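Local coordinates for cytosolic protein (Streptococcus thermophilus, PDB 2QZI) that is of unknown function, belongs to the DUF1827 family and binds sodium ions in the crystal, at residues E15-N18 and N19-N23. Sequence-based numbering, arbitrary orientation.
Sequences ELVN and NQLDN. With NA (sodium ion), chain E.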
loop_
_atom_site.group_PDB
_atom_site.type_symbol
_atom_site.label_atom_id
_atom_site.label_comp_id
_atom_site.label_asym_id
_atom_site.label_seq_id
_atom_site.Cartn_x
_atom_site.Cartn_y
_atom_site.Cartn_z
ATOM N N GLU A 15 -3.187 -13.835 9.263
ATOM C CA GLU A 15 -1.819 -14.118 9.717
ATOM C C GLU A 15 -0.893 -12.942 9.435
ATOM O O GLU A 15 -0.179 -12.465 10.306
ATOM C CB GLU A 15 -1.262 -15.357 8.995
ATOM C CG GLU A 15 -1.308 -16.642 9.832
ATOM C CD GLU A 15 -1.119 -17.940 8.976
ATOM O OE1 GLU A 15 -0.338 -17.904 7.966
ATOM O OE2 GLU A 15 -1.780 -18.977 9.337
ATOM N N LEU A 16 -0.881 -12.515 8.183
ATOM C CA LEU A 16 -0.004 -11.454 7.771
ATOM C C LEU A 16 -0.377 -10.148 8.501
ATOM O O LEU A 16 0.492 -9.439 8.969
ATOM C CB LEU A 16 -0.040 -11.288 6.251
ATOM C CG LEU A 16 0.642 -10.012 5.761
ATOM C CD1 LEU A 16 2.213 -10.155 5.981
ATOM C CD2 LEU A 16 0.327 -9.847 4.307
ATOM N N VAL A 17 -1.680 -9.861 8.584
ATOM C CA VAL A 17 -2.170 -8.651 9.249
ATOM C C VAL A 17 -1.645 -8.613 10.685
ATOM O O VAL A 17 -0.989 -7.643 11.081
ATOM C CB VAL A 17 -3.744 -8.615 9.217
ATOM C CG1 VAL A 17 -4.315 -7.680 10.304
ATOM C CG2 VAL A 17 -4.185 -8.234 7.790
ATOM N N ASN A 18 -1.909 -9.677 11.450
ATOM C CA ASN A 18 -1.370 -9.766 12.783
ATOM C C ASN A 18 0.168 -9.800 12.943
ATOM O O ASN A 18 0.695 -9.242 13.898
ATOM C CB ASN A 18 -2.049 -10.892 13.487
ATOM C CG ASN A 18 -3.525 -10.552 13.757
ATOM O OD1 ASN A 18 -3.835 -9.827 14.726
ATOM N ND2 ASN A 18 -4.429 -10.999 12.846
ATOM N N ASN A 19 0.875 -10.439 12.019
ATOM C CA ASN A 19 2.351 -10.497 12.098
ATOM C C ASN A 19 2.923 -9.062 12.032
ATOM O O ASN A 19 3.847 -8.723 12.779
ATOM C CB ASN A 19 3.000 -11.399 11.009
ATOM C CG ASN A 19 2.862 -12.928 11.313
ATOM O OD1 ASN A 19 2.664 -13.349 12.472
ATOM N ND2 ASN A 19 2.972 -13.771 10.247
ATOM N N GLN A 20 2.353 -8.267 11.124
ATOM C CA GLN A 20 2.740 -6.877 10.856
ATOM C C GLN A 20 2.302 -5.945 11.978
ATOM O O GLN A 20 3.074 -5.076 12.374
ATOM C CB GLN A 20 2.167 -6.411 9.507
ATOM C CG GLN A 20 2.672 -7.226 8.338
ATOM C CD GLN A 20 4.196 -7.018 8.172
ATOM O OE1 GLN A 20 4.638 -5.891 8.080
ATOM N NE2 GLN A 20 4.985 -8.100 8.159
ATOM N N LEU A 21 1.080 -6.124 12.514
ATOM C CA LEU A 21 0.679 -5.344 13.692
ATOM C C LEU A 21 1.560 -5.603 14.928
ATOM O O LEU A 21 1.959 -4.647 15.607
ATOM C CB LEU A 21 -0.795 -5.515 14.061
ATOM C CG LEU A 21 -1.864 -5.073 13.038
ATOM C CD1 LEU A 21 -3.240 -5.647 13.338
ATOM C CD2 LEU A 21 -1.920 -3.533 12.976
ATOM N N ASP A 22 1.836 -6.875 15.224
ATOM C CA ASP A 22 2.558 -7.233 16.445
ATOM C C ASP A 22 4.029 -6.915 16.433
ATOM O O ASP A 22 4.625 -6.809 17.498
ATOM C CB ASP A 22 2.423 -8.709 16.733
ATOM C CG ASP A 22 0.992 -9.104 17.154
ATOM O OD1 ASP A 22 0.145 -8.178 17.365
ATOM O OD2 ASP A 22 0.714 -10.356 17.263
ATOM N N ASN A 23 4.634 -6.823 15.249
ATOM C CA ASN A 23 6.099 -6.792 15.132
ATOM C C ASN A 23 6.605 -5.596 14.377
ATOM O O ASN A 23 7.759 -5.538 14.027
ATOM C CB ASN A 23 6.615 -8.035 14.430
ATOM C CG ASN A 23 6.210 -9.281 15.153
ATOM O OD1 ASN A 23 6.743 -9.574 16.210
ATOM N ND2 ASN A 23 5.206 -9.980 14.635
HETATM NA NA NA E . 2.227 -2.196 15.616
HETATM O O HOH W 1 2.880 -0.557 17.333
#
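Val-17 and Leu-21, one helical turn apart, set their side chains side by side and pointing the same way, with CG1 of Val-17 3.8 Å from CD1 of Leu-21. Val-17 brings this methyl forward by placing CG1 anti to its own N (chi1 159°), while CG of Leu-21 rests 3.3 Å from the carbonyl O of Val-17. Val-17 O also accepts the N-H of Leu-21 (N to O 2.9 Å), in the carbonyl plane. The next pair, Leu-16 and Gln-20, meets at an oblique crossing: CD1 of Leu-16 lies 3.8 Å from CG of Gln-20, so the aliphatic part of the glutamine does the touching, and a bend at chi2 (-65°) turns its amide off the line of the chain. Leu-16 also touches Thr-31, and Gln-20 and Leu-21 touch Val-29, which sets this part of helix 14-23 against strand 28-34.

On the exposed side, Asn-19 and Asp-22 lean their CG atoms back over the carbonyl oxygens of Glu-15 and Asn-18, whose hydrogen bonds go to the backbone N-H groups of Asn-19 and Asp-22; the amide of Asn-18 instead gives its ND2 to Gln-14 O. Near the C-terminal end, Asn-23 folds back along the helix, and its ND2 reaches a lone pair of Asn-19 O at 2.6 Å. This bond lies close to the amide plane of Asn-23 and supplements the weak bond from Asn-23 N to Asn-19 O (3.2 Å).

Leu-21 O binds a sodium ion at 2.5 Å, joined by water and the carbonyl oxygens of Thr-24 and Ala-26. The same leucine therefore packs its side chain along the helix and turns its carbonyl to a cation, whose positive charge would probably complement the partial negative charge of the helix C-terminus.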